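Local atomic coordinates of TssK (Serratia sp. FS14, PDB entry 5Y0E), a protein that serves as a structural component of the bacterial type VI secretion baseplate and probably, as in its relatives, links that baseplate to the membrane complex. Residues A[44-50]-A[62-68]; A[98-104]-A[162-168]; A[217-221]-A[234-238]; A[210-214]-A[241-245]; A[4-9]-A[22-26]. All blocks are in the same frame, centred on the assembly; numbering follows the deposited sequence.

Contact 1: residues A[44-50]-A[62-68]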
# COMPACT_ATOMS: atom_id res chain seq x y z
N GLY A 44 10.47 -8.13 15.96
CA GLY A 44 10.46 -6.74 16.33
C GLY A 44 9.49 -6.52 17.45
O GLY A 44 8.96 -7.47 18.02
N PHE A 45 9.24 -5.27 17.76
CA PHE A 45 8.30 -4.88 18.81
C PHE A 45 6.95 -4.53 18.22
O PHE A 45 6.87 -3.86 17.19
CB PHE A 45 8.80 -3.68 19.61
CG PHE A 45 9.95 -4.00 20.48
CD1 PHE A 45 9.75 -4.56 21.72
CD2 PHE A 45 11.23 -3.77 20.05
CE1 PHE A 45 10.80 -4.89 22.50
CE2 PHE A 45 12.29 -4.09 20.84
CZ PHE A 45 12.07 -4.65 22.07
N LEU A 46 5.91 -4.99 18.89
CA LEU A 46 4.58 -4.43 18.74
C LEU A 46 4.38 -3.25 19.67
O LEU A 46 3.70 -2.30 19.31
CB LEU A 46 3.52 -5.47 19.07
CG LEU A 46 3.34 -6.53 18.02
CD1 LEU A 46 2.69 -7.67 18.70
CD2 LEU A 46 2.46 -5.95 16.94
N THR A 47 4.91 -3.36 20.87
CA THR A 47 4.76 -2.34 21.89
C THR A 47 6.07 -2.25 22.65
O THR A 47 6.81 -3.24 22.77
CB THR A 47 3.61 -2.65 22.85
OG1 THR A 47 3.76 -3.96 23.39
CG2 THR A 47 2.31 -2.57 22.13
N LEU A 48 6.36 -1.06 23.14
CA LEU A 48 7.62 -0.81 23.83
C LEU A 48 7.40 0.41 24.71
O LEU A 48 7.09 1.48 24.19
CB LEU A 48 8.75 -0.56 22.84
CG LEU A 48 10.15 -0.45 23.39
CD1 LEU A 48 10.35 -1.47 24.44
CD2 LEU A 48 11.12 -0.69 22.30
N ASP A 49 7.53 0.24 26.02
CA ASP A 49 7.35 1.34 26.95
C ASP A 49 8.58 1.44 27.83
O ASP A 49 8.75 0.66 28.77
CB ASP A 49 6.10 1.19 27.79
CG ASP A 49 5.83 2.42 28.63
OD1 ASP A 49 6.42 3.48 28.36
OD2 ASP A 49 5.02 2.33 29.57
N LEU A 50 9.41 2.43 27.56
CA LEU A 50 10.59 2.66 28.37
C LEU A 50 10.22 3.48 29.60
O LEU A 50 9.43 4.42 29.52
CB LEU A 50 11.64 3.36 27.54
CG LEU A 50 13.07 3.26 28.02
CD1 LEU A 50 13.95 3.19 26.82
CD2 LEU A 50 13.38 4.47 28.86
N LEU A 62 12.42 -1.19 30.99
CA LEU A 62 11.21 -1.30 30.19
C LEU A 62 10.01 -1.49 31.10
O LEU A 62 9.92 -2.49 31.80
CB LEU A 62 11.32 -2.47 29.23
CG LEU A 62 12.55 -2.35 28.37
CD1 LEU A 62 12.63 -3.50 27.41
CD2 LEU A 62 12.50 -1.05 27.64
N ASN A 63 9.08 -0.53 31.08
CA ASN A 63 7.80 -0.74 31.74
C ASN A 63 7.08 -1.97 31.19
O ASN A 63 6.57 -2.80 31.95
CB ASN A 63 6.91 0.50 31.57
CG ASN A 63 7.21 1.59 32.56
OD1 ASN A 63 7.60 1.33 33.69
ND2 ASN A 63 7.02 2.83 32.14
N ALA A 64 7.03 -2.10 29.87
CA ALA A 64 6.24 -3.11 29.18
C ALA A 64 6.78 -3.24 27.77
O ALA A 64 7.37 -2.31 27.23
CB ALA A 64 4.76 -2.74 29.16
N ALA A 65 6.55 -4.40 27.16
CA ALA A 65 6.94 -4.62 25.78
C ALA A 65 6.30 -5.90 25.27
O ALA A 65 5.99 -6.80 26.04
CB ALA A 65 8.45 -4.70 25.63
N SER A 66 6.13 -5.98 23.95
CA SER A 66 5.66 -7.21 23.34
C SER A 66 6.19 -7.28 21.91
O SER A 66 6.44 -6.26 21.28
CB SER A 66 4.14 -7.32 23.35
OG SER A 66 3.56 -6.20 22.73
N GLY A 67 6.35 -8.49 21.42
CA GLY A 67 6.89 -8.62 20.08
C GLY A 67 7.39 -10.03 19.85
O GLY A 67 6.92 -10.97 20.48
N ILE A 68 8.35 -10.14 18.95
CA ILE A 68 8.92 -11.41 18.54
C ILE A 68 10.43 -11.25 18.38
O ILE A 68 10.89 -10.31 17.73
CB ILE A 68 8.28 -11.91 17.24
CG1 ILE A 68 6.90 -12.46 17.53
CG2 ILE A 68 9.11 -12.99 16.62
CD1 ILE A 68 5.94 -12.24 16.45
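The ring of F45 packs against the methyl group of A65, with CE1 of F45 3.9 Å from CB of A65. It belongs to an apolar face on which the L48 side chain also meets A65 and L62: CD1 of L48 is 3.9 Å from both CB of A65 and CD2 of L62. L50 extends this row more loosely. Beyond the two strands, F45 and L62 reach L166 and V168 of strand 163-174, so this face looks into the interior between two sheets. The pair is antiparallel, the first two strands of a small sheet continued by strand 74-78, and it illustrates how a ladder accommodates classic beta bulges. At the first bulge, L46 and T47 both face S66. N of L46 donates to O of S66 at 2.8 Å, while N of T47 reaches the same oxygen only weakly, at 3.3 Å. At the second, N63 and A64 share O of D49, both bonds being weak, while N of D49 donates to O of A64 at 2.8 Å. Between them N of S66 donates to O of T47 at 3.1 Å. The face carrying T47, D49 and S66 is more polar, and there OG1 of T47 and OG of S66 form a very short hydrogen bond of 2.3 Å. G67 must be glycine where the strands draw close, since a CB there would collide with O of G44 and CA of F45. Its CA already sits 3.1 Å from O of G44.

Contact 2: residues A[98-104]-A[162-168]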
# COMPACT_ATOMS: atom_id res chain seq x y z
N VAL A 98 21.73 -0.26 23.28
CA VAL A 98 21.13 -1.16 24.26
C VAL A 98 20.10 -2.03 23.57
O VAL A 98 19.28 -1.54 22.79
CB VAL A 98 20.49 -0.35 25.40
CG1 VAL A 98 20.04 -1.27 26.51
CG2 VAL A 98 21.45 0.67 25.92
N VAL A 99 20.11 -3.32 23.89
CA VAL A 99 19.24 -4.29 23.24
C VAL A 99 18.41 -5.05 24.27
O VAL A 99 18.71 -5.08 25.46
CB VAL A 99 20.05 -5.30 22.41
CG1 VAL A 99 20.86 -4.59 21.38
CG2 VAL A 99 20.92 -6.12 23.32
N LEU A 100 17.35 -5.68 23.77
CA LEU A 100 16.61 -6.70 24.50
C LEU A 100 17.03 -8.04 23.93
O LEU A 100 16.95 -8.25 22.72
CB LEU A 100 15.11 -6.50 24.35
CG LEU A 100 14.20 -7.47 25.08
CD1 LEU A 100 14.59 -7.54 26.53
CD2 LEU A 100 12.75 -7.07 24.95
N ALA A 101 17.54 -8.92 24.76
CA ALA A 101 18.06 -10.17 24.27
C ALA A 101 17.56 -11.42 24.93
O ALA A 101 17.03 -11.40 26.00
CB ALA A 101 19.56 -10.13 24.31
N LEU A 102 17.76 -12.53 24.26
CA LEU A 102 17.34 -13.81 24.74
C LEU A 102 18.30 -14.81 24.21
O LEU A 102 18.73 -14.70 23.10
CB LEU A 102 15.96 -14.14 24.22
CG LEU A 102 15.43 -15.48 24.68
CD1 LEU A 102 14.98 -15.36 26.12
CD2 LEU A 102 14.30 -15.96 23.79
N PRO A 103 18.64 -15.80 25.01
CA PRO A 103 19.57 -16.82 24.57
C PRO A 103 18.94 -17.71 23.56
O PRO A 103 17.76 -17.92 23.59
CB PRO A 103 19.82 -17.61 25.83
CG PRO A 103 19.50 -16.68 26.91
CD PRO A 103 18.35 -15.91 26.43
N THR A 104 19.73 -18.21 22.64
CA THR A 104 19.22 -19.11 21.63
C THR A 104 19.06 -20.51 22.21
O THR A 104 19.83 -20.93 23.08
CB THR A 104 20.17 -19.15 20.44
OG1 THR A 104 21.38 -19.78 20.84
CG2 THR A 104 20.50 -17.74 19.99
N GLU A 162 25.23 -16.67 20.82
CA GLU A 162 24.35 -17.41 21.70
C GLU A 162 23.13 -16.60 22.09
O GLU A 162 22.38 -17.02 22.97
CB GLU A 162 25.10 -17.87 22.95
CG GLU A 162 26.41 -18.60 22.68
CD GLU A 162 26.31 -19.65 21.58
OE1 GLU A 162 27.25 -19.75 20.77
OE2 GLU A 162 25.30 -20.38 21.51
N TRP A 163 22.93 -15.45 21.46
CA TRP A 163 21.78 -14.62 21.76
C TRP A 163 21.19 -14.12 20.46
O TRP A 163 21.90 -13.98 19.47
CB TRP A 163 22.14 -13.42 22.63
CG TRP A 163 22.79 -13.74 23.92
CD1 TRP A 163 24.07 -14.16 24.12
CD2 TRP A 163 22.19 -13.64 25.22
NE1 TRP A 163 24.30 -14.35 25.46
CE2 TRP A 163 23.16 -14.03 26.15
CE3 TRP A 163 20.94 -13.27 25.67
CZ2 TRP A 163 22.91 -14.06 27.50
CZ3 TRP A 163 20.69 -13.29 27.01
CH2 TRP A 163 21.67 -13.68 27.91
N THR A 164 19.88 -13.89 20.47
CA THR A 164 19.28 -12.97 19.52
C THR A 164 18.80 -11.78 20.31
O THR A 164 18.62 -11.84 21.52
CB THR A 164 18.12 -13.58 18.73
OG1 THR A 164 17.04 -13.89 19.61
CG2 THR A 164 18.55 -14.81 17.98
N ALA A 165 18.59 -10.67 19.61
CA ALA A 165 18.27 -9.45 20.32
C ALA A 165 17.53 -8.50 19.42
O ALA A 165 17.68 -8.52 18.20
CB ALA A 165 19.54 -8.78 20.86
N LEU A 166 16.75 -7.63 20.04
CA LEU A 166 16.09 -6.53 19.37
C LEU A 166 16.62 -5.23 19.94
O LEU A 166 16.76 -5.10 21.16
CB LEU A 166 14.57 -6.60 19.54
CG LEU A 166 13.78 -7.85 19.16
CD1 LEU A 166 12.36 -7.72 19.63
CD2 LEU A 166 13.82 -8.06 17.69
N GLY A 167 16.89 -4.25 19.08
CA GLY A 167 17.42 -2.99 19.56
C GLY A 167 16.35 -2.16 20.24
O GLY A 167 15.22 -2.06 19.77
N VAL A 168 16.71 -1.54 21.35
CA VAL A 168 15.78 -0.76 22.16
C VAL A 168 16.05 0.73 22.07
O VAL A 168 15.11 1.53 21.96
CB VAL A 168 15.80 -1.24 23.63
CG1 VAL A 168 14.92 -0.35 24.49
CG2 VAL A 168 15.40 -2.69 23.73
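V98, already inside the strand, accepts at its O a hydrogen bond from N of V168, 2.9 Å away. V99 lies on the same face as A165, CB to CB 3.8 Å, and pairs with a glycine, G167. L100 bonds both ways with L166, its N to O of L166 at 2.7 Å and its O to N of L166 at 2.8 Å. Its side chain, like that of L166, meets F45 and F75 of the smaller sheet, so this antiparallel strand pair forms part of one layer of what is in effect a beta-sandwich. A101, on the V99 face, touches A165 with CB to CB at 3.7 Å. L102 repeats the two-way pairing, N of L102 to O of T164 and N of T164 to O of L102, both 3.0 Å. P103 offers its ring to W163: CG of P103 stands 3.9 Å from the centroid of the six-membered ring, over the face, in a CH-pi contact. T104 extends the bonding past the strand, N to O of E162 at 2.9 Å, while the E162 carboxylate forms salt bridges with R106 and R109.

Contact 3: residues A[217-221]-A[234-238]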
# COMPACT_ATOMS: atom_id res chain seq x y z
N MET A 217 -2.26 23.33 -4.94
CA MET A 217 -2.20 23.05 -6.35
C MET A 217 -3.55 23.00 -7.02
O MET A 217 -3.70 23.49 -8.09
CB MET A 217 -1.42 21.79 -6.61
CG MET A 217 0.05 21.96 -6.38
SD MET A 217 0.97 20.51 -6.81
CE MET A 217 1.33 20.86 -8.49
N SER A 218 -4.54 22.44 -6.35
CA SER A 218 -5.86 22.35 -6.89
C SER A 218 -6.47 23.71 -7.13
O SER A 218 -7.10 23.93 -8.10
CB SER A 218 -6.76 21.54 -6.00
OG SER A 218 -6.89 22.15 -4.78
N GLN A 219 -6.23 24.64 -6.24
CA GLN A 219 -6.77 25.95 -6.42
C GLN A 219 -6.16 26.70 -7.59
O GLN A 219 -6.80 27.51 -8.19
CB GLN A 219 -6.67 26.73 -5.13
CG GLN A 219 -7.52 26.10 -4.06
CD GLN A 219 -7.77 27.01 -2.89
OE1 GLN A 219 -7.08 26.94 -1.89
NE2 GLN A 219 -8.77 27.85 -3.01
N ARG A 220 -4.91 26.43 -7.89
CA ARG A 220 -4.25 27.05 -8.99
C ARG A 220 -4.74 26.42 -10.28
O ARG A 220 -4.95 27.09 -11.24
CB ARG A 220 -2.75 26.91 -8.82
CG ARG A 220 -1.94 26.97 -10.08
CD ARG A 220 -1.87 28.36 -10.62
NE ARG A 220 -1.11 29.22 -9.76
CZ ARG A 220 -1.37 30.49 -9.58
NH1 ARG A 220 -0.65 31.20 -8.78
NH2 ARG A 220 -2.37 31.03 -10.21
N LEU A 221 -5.01 25.14 -10.27
CA LEU A 221 -5.50 24.47 -11.44
C LEU A 221 -6.97 24.69 -11.73
O LEU A 221 -7.42 24.37 -12.79
CB LEU A 221 -5.18 22.99 -11.40
CG LEU A 221 -3.74 22.65 -11.71
CD1 LEU A 221 -3.39 21.30 -11.16
CD2 LEU A 221 -3.44 22.70 -13.18
N ASP A 234 2.08 20.24 -13.78
CA ASP A 234 1.47 20.49 -12.52
C ASP A 234 0.33 19.55 -12.28
O ASP A 234 0.18 19.05 -11.21
CB ASP A 234 0.93 21.89 -12.47
CG ASP A 234 1.97 22.89 -12.24
OD1 ASP A 234 3.08 22.54 -11.89
OD2 ASP A 234 1.68 24.07 -12.41
N PHE A 235 -0.51 19.34 -13.27
CA PHE A 235 -1.63 18.47 -13.14
C PHE A 235 -1.17 17.06 -12.91
O PHE A 235 -1.77 16.37 -12.16
CB PHE A 235 -2.53 18.57 -14.35
CG PHE A 235 -3.78 17.80 -14.22
CD1 PHE A 235 -4.74 18.16 -13.33
CD2 PHE A 235 -4.00 16.72 -14.98
CE1 PHE A 235 -5.88 17.44 -13.19
CE2 PHE A 235 -5.14 15.99 -14.86
CZ PHE A 235 -6.08 16.35 -13.96
N MET A 236 -0.14 16.62 -13.59
CA MET A 236 0.39 15.28 -13.32
C MET A 236 0.85 15.12 -11.89
O MET A 236 0.83 14.02 -11.37
CB MET A 236 1.57 14.98 -14.23
CG MET A 236 1.20 14.64 -15.60
SD MET A 236 2.44 15.08 -16.79
CE MET A 236 2.52 13.56 -17.54
N LEU A 237 1.31 16.20 -11.26
CA LEU A 237 1.86 16.09 -9.93
C LEU A 237 0.77 16.10 -8.87
O LEU A 237 0.83 15.34 -7.91
CB LEU A 237 2.86 17.22 -9.68
CG LEU A 237 3.42 17.31 -8.26
CD1 LEU A 237 4.33 16.14 -7.91
CD2 LEU A 237 4.16 18.56 -8.10
N LEU A 238 -0.23 16.96 -9.05
CA LEU A 238 -1.40 16.90 -8.20
C LEU A 238 -2.04 15.51 -8.24
O LEU A 238 -2.43 14.97 -7.20
CB LEU A 238 -2.39 17.98 -8.64
CG LEU A 238 -3.73 18.02 -7.92
CD1 LEU A 238 -3.58 18.24 -6.42
CD2 LEU A 238 -4.57 19.10 -8.50
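This is an antiparallel helix-helix contact near the tip of a helical hairpin, where the end of helix 197-222 packs against the early part of helix 229-253. The two short segments run at 143° with their axes 10.3 Å apart at closest approach, and the gap is filled largely by apolar side chains. L221 and M217, one turn apart, supply the first helix's ridge. CD1 of L221 reaches CD2 of L238 at 3.6 Å and meets the edge of the F235 ring, with CD1 of F235 4.0 Å away. M217 stretches further, its CE lying 3.7 Å from CD2 of L237 and 3.5 Å from O of D234. Together they flank L238, whose CD1 is 4.2 Å from CB of M217. Such apolar ridges are what an up-and-down helical bundle is built from, and here the hairpin belongs to the helical middle region of the chain, which also takes part in the trimer. F235 and M236 accordingly pack on M236 of a second subunit, and M236 also meets Q239 of the third. On the first helix, S218 brings CA to 3.8 Å from CD2 of L238, while its hydroxyl is spent within its own helix on the carbonyls of S214 and Q215.

Contact 4: residues A[210-214]-A[241-245]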
# COMPACT_ATOMS: atom_id res chain seq x y z
N LEU A 210 0.94 16.51 2.24
CA LEU A 210 0.10 16.21 1.10
C LEU A 210 -1.20 16.99 1.15
O LEU A 210 -1.71 17.40 0.11
CB LEU A 210 -0.16 14.72 1.02
CG LEU A 210 1.09 13.88 0.82
CD1 LEU A 210 0.76 12.42 0.94
CD2 LEU A 210 1.71 14.17 -0.52
N GLN A 211 -1.73 17.26 2.33
CA GLN A 211 -2.93 18.08 2.36
C GLN A 211 -2.62 19.51 1.95
O GLN A 211 -3.41 20.15 1.26
CB GLN A 211 -3.59 18.03 3.73
CG GLN A 211 -4.23 16.68 4.03
CD GLN A 211 -4.37 16.42 5.50
OE1 GLN A 211 -3.73 17.07 6.31
NE2 GLN A 211 -5.21 15.47 5.85
N GLN A 212 -1.45 20.01 2.34
CA GLN A 212 -1.10 21.37 1.99
C GLN A 212 -0.89 21.52 0.49
O GLN A 212 -1.49 22.39 -0.15
CB GLN A 212 0.13 21.80 2.78
CG GLN A 212 -0.17 22.02 4.25
CD GLN A 212 1.03 21.81 5.17
OE1 GLN A 212 2.12 21.53 4.73
NE2 GLN A 212 0.81 21.94 6.46
N ARG A 213 -0.11 20.63 -0.11
CA ARG A 213 0.19 20.82 -1.52
C ARG A 213 -1.03 20.55 -2.38
O ARG A 213 -1.23 21.19 -3.41
CB ARG A 213 1.36 19.93 -1.94
CG ARG A 213 2.67 20.29 -1.27
CD ARG A 213 2.91 21.75 -1.28
NE ARG A 213 2.87 22.32 -2.62
CZ ARG A 213 2.41 23.53 -2.89
NH1 ARG A 213 1.94 24.30 -1.92
NH2 ARG A 213 2.40 23.96 -4.15
N SER A 214 -1.85 19.61 -1.95
CA SER A 214 -3.10 19.32 -2.64
C SER A 214 -4.02 20.52 -2.67
O SER A 214 -4.61 20.85 -3.70
CB SER A 214 -3.77 18.16 -1.93
OG SER A 214 -4.60 17.50 -2.82
N ILE A 241 0.10 13.48 -6.06
CA ILE A 241 -0.24 13.84 -4.69
C ILE A 241 -1.59 13.25 -4.29
O ILE A 241 -1.76 12.75 -3.18
CB ILE A 241 -0.20 15.37 -4.56
CG1 ILE A 241 1.23 15.87 -4.78
CG2 ILE A 241 -0.69 15.84 -3.24
CD1 ILE A 241 1.38 17.35 -4.79
N ASN A 242 -2.56 13.24 -5.20
CA ASN A 242 -3.90 12.81 -4.85
C ASN A 242 -3.96 11.31 -4.56
O ASN A 242 -4.62 10.89 -3.61
CB ASN A 242 -4.88 13.19 -5.95
CG ASN A 242 -5.28 14.63 -5.86
OD1 ASN A 242 -5.17 15.24 -4.82
ND2 ASN A 242 -5.79 15.17 -6.95
N ARG A 243 -3.24 10.50 -5.33
CA ARG A 243 -3.15 9.08 -5.04
C ARG A 243 -2.67 8.83 -3.62
O ARG A 243 -3.17 7.94 -2.94
CB ARG A 243 -2.22 8.39 -6.03
CG ARG A 243 -1.99 6.94 -5.68
CD ARG A 243 -0.77 6.34 -6.31
NE ARG A 243 -0.54 6.87 -7.65
CZ ARG A 243 0.61 6.77 -8.31
NH1 ARG A 243 1.61 6.14 -7.76
NH2 ARG A 243 0.74 7.29 -9.52
N HIS A 244 -1.69 9.60 -3.16
CA HIS A 244 -1.10 9.38 -1.86
C HIS A 244 -1.86 10.03 -0.72
O HIS A 244 -1.68 9.66 0.43
CB HIS A 244 0.36 9.83 -1.90
CG HIS A 244 1.21 8.96 -2.75
ND1 HIS A 244 1.41 9.19 -4.09
CD2 HIS A 244 1.87 7.81 -2.48
CE1 HIS A 244 2.15 8.24 -4.60
NE2 HIS A 244 2.44 7.38 -3.65
N LEU A 245 -2.73 11.00 -1.00
CA LEU A 245 -3.71 11.42 -0.02
C LEU A 245 -4.49 10.22 0.52
O LEU A 245 -4.72 10.09 1.73
CB LEU A 245 -4.67 12.42 -0.64
CG LEU A 245 -4.34 13.89 -0.52
CD1 LEU A 245 -5.49 14.70 -1.07
CD2 LEU A 245 -4.09 14.24 0.92
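Three apolar residues, L210, I241 and L245, dominate the buried surface of this antiparallel pairing within the helical hairpin 197-222/229-253, part of the helical bundle in the middle of the chain. The segment axes approach to 9.7 Å, their directions 142° apart, with apolar side chains filling the space between. L210, with 78 Å² covered, points toward the partner helix and fits between residues one turn apart: its CD2 lies 4.0 Å from CG2 of I241, its CB the same distance from CD2 of L245, and its CD1 3.7 Å from O of H244. I241, losing 74 Å², fills the complementary hollow between successive turns. Besides L210 it touches R213, where CD1 of I241 comes within 3.8 Å of CB of R213, and S214, where CG2 of I241 is 4.1 Å from CB of S214. L245, with 58 Å², leaves its helix sideways but bends its end back to the partner, so its CD2 also rests 4.0 Å from CG of Q211. Helix 229-253 also meets a second subunit: ND2 of N242 bonds S275 and R280 of that subunit, and R243 forms a salt bridge with its E272. Across the hairpin itself, the one polar link is weak, OG of S214 donating to OD1 of N242 at 3.1 Å, and the position of that OG is less certain; CD1 of L245 lies 3.4 Å from the same OG.

Contact 5: residues A[4-9]-A[22-26]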
# COMPACT_ATOMS: atom_id res chain seq x y z
N ALA A 4 12.81 -30.12 15.49
CA ALA A 4 11.96 -30.61 16.57
C ALA A 4 10.91 -31.54 15.98
O ALA A 4 9.88 -31.10 15.48
CB ALA A 4 11.32 -29.45 17.33
N HIS A 5 11.17 -32.84 16.06
CA HIS A 5 10.28 -33.83 15.48
C HIS A 5 9.17 -34.22 16.45
O HIS A 5 9.25 -33.99 17.65
CB HIS A 5 11.06 -35.07 15.06
CG HIS A 5 12.17 -34.79 14.09
ND1 HIS A 5 11.99 -34.81 12.73
CD2 HIS A 5 13.47 -34.49 14.30
CE1 HIS A 5 13.13 -34.53 12.13
NE2 HIS A 5 14.05 -34.34 13.07
N LYS A 6 8.16 -34.86 15.89
CA LYS A 6 7.00 -35.32 16.61
C LYS A 6 7.28 -36.52 17.50
O LYS A 6 8.04 -37.39 17.16
CB LYS A 6 5.92 -35.70 15.62
CG LYS A 6 4.54 -35.67 16.21
CD LYS A 6 3.57 -36.31 15.26
CE LYS A 6 2.56 -35.30 14.78
NZ LYS A 6 1.56 -35.02 15.81
N VAL A 7 6.61 -36.55 18.63
CA VAL A 7 6.79 -37.61 19.59
C VAL A 7 5.80 -38.73 19.33
O VAL A 7 4.64 -38.48 19.05
CB VAL A 7 6.61 -37.04 21.01
CG1 VAL A 7 6.44 -38.13 22.04
CG2 VAL A 7 7.80 -36.18 21.36
N VAL A 8 6.26 -39.97 19.38
CA VAL A 8 5.37 -41.11 19.19
C VAL A 8 4.90 -41.63 20.55
O VAL A 8 5.67 -42.24 21.29
CB VAL A 8 6.04 -42.23 18.40
CG1 VAL A 8 5.03 -43.30 18.09
CG2 VAL A 8 6.64 -41.67 17.14
N TRP A 9 3.63 -41.44 20.83
CA TRP A 9 3.02 -41.93 22.04
C TRP A 9 2.49 -43.33 21.77
O TRP A 9 1.50 -43.51 21.10
CB TRP A 9 1.90 -41.00 22.47
CG TRP A 9 2.33 -39.61 22.42
CD1 TRP A 9 2.37 -38.81 21.32
CD2 TRP A 9 2.84 -38.83 23.49
NE1 TRP A 9 2.85 -37.59 21.65
CE2 TRP A 9 3.15 -37.58 22.98
CE3 TRP A 9 3.05 -39.08 24.83
CZ2 TRP A 9 3.65 -36.58 23.76
CZ3 TRP A 9 3.55 -38.09 25.60
CH2 TRP A 9 3.84 -36.86 25.08
N GLN A 22 10.03 -32.47 24.55
CA GLN A 22 10.20 -32.54 23.11
C GLN A 22 8.91 -32.25 22.38
O GLN A 22 8.93 -31.76 21.25
CB GLN A 22 10.72 -33.91 22.72
CG GLN A 22 11.95 -34.29 23.47
CD GLN A 22 13.13 -33.46 23.08
OE1 GLN A 22 13.62 -33.56 21.97
NE2 GLN A 22 13.61 -32.64 23.99
N ALA A 23 7.78 -32.54 23.00
CA ALA A 23 6.51 -32.29 22.38
C ALA A 23 6.24 -30.82 22.26
O ALA A 23 5.68 -30.38 21.28
CB ALA A 23 5.40 -32.97 23.14
N GLU A 24 6.55 -30.07 23.30
CA GLU A 24 6.42 -28.62 23.22
C GLU A 24 7.42 -28.05 22.21
O GLU A 24 7.08 -27.14 21.45
CB GLU A 24 6.59 -27.99 24.61
CG GLU A 24 5.32 -28.07 25.47
CD GLU A 24 5.41 -27.43 26.86
OE1 GLU A 24 4.37 -26.97 27.38
OE2 GLU A 24 6.51 -27.39 27.45
N ASN A 25 8.62 -28.61 22.15
CA ASN A 25 9.56 -28.22 21.10
C ASN A 25 8.94 -28.42 19.72
O ASN A 25 8.90 -27.50 18.90
CB ASN A 25 10.86 -29.00 21.22
CG ASN A 25 11.78 -28.45 22.28
OD1 ASN A 25 11.40 -27.62 23.09
ND2 ASN A 25 13.00 -28.93 22.29
N TYR A 26 8.44 -29.61 19.47
CA TYR A 26 7.86 -29.90 18.18
C TYR A 26 6.73 -28.96 17.82
O TYR A 26 6.69 -28.43 16.74
CB TYR A 26 7.38 -31.34 18.12
CG TYR A 26 6.40 -31.59 17.03
CD1 TYR A 26 6.82 -31.80 15.75
CD2 TYR A 26 5.06 -31.58 17.27
CE1 TYR A 26 5.93 -32.00 14.74
CE2 TYR A 26 4.17 -31.78 16.27
CZ TYR A 26 4.62 -31.99 15.00
OH TYR A 26 3.73 -32.19 14.01
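The largest bump here is the ring of Y26, with 100 Å² of its residue covered, and the N-terminal arm folds round it. A4 lies at its margin, its O 3.2 Å from CD1 of Y26 near the ring plane, and O of H5 reaches CB of Y26 at 3.3 Å. K6 then crosses one face, its CB 4.0 Å from the ring centroid in a CH-pi contact. One turn back along the helix, where small A23 leaves a dip, the arm settles V7 and the edge of W9: CG2 of V7 is 3.9 Å from CB of Q22 and 4.4 Å from CB of A23, and CZ2 of W9 is 4.1 Å from CB of A23. A4 fits beside N25, CB to CB 3.9 Å. The polar ends reach across the interface, the amine of K6 to E24 and E28 of the third subunit and the Y26 hydroxyl to the same E28. With K6 and V7 also pairing there in an antiparallel ladder, this is an N-terminal arm laid over its own helix to build a trimer interface.

In the fold
The five contacts sort into three places along an elongated chain. Contacts 1 and 2, with centres about 13 Å apart, touch directly: CE2 of F45 is 3.6 Å from CB of L166, joining the two sheets of what is in effect a beta-sandwich. Contacts 3 and 4 have centres about 10 Å apart on one hairpin, linked where SD of M217 comes within 3.8 Å of CD1 of I241. Contact 5 is closer to the sandwich, its centre about 27 Å from that of contact 2 and about 63 Å from that of contact 3; its helix 17-37 leads into strand 44-50. Contacts 1, 3, 4 and 5 all reach a second subunit, whereas contact 2 lies within its own chain, so trimer assembly draws on both the sandwich end and the helical region.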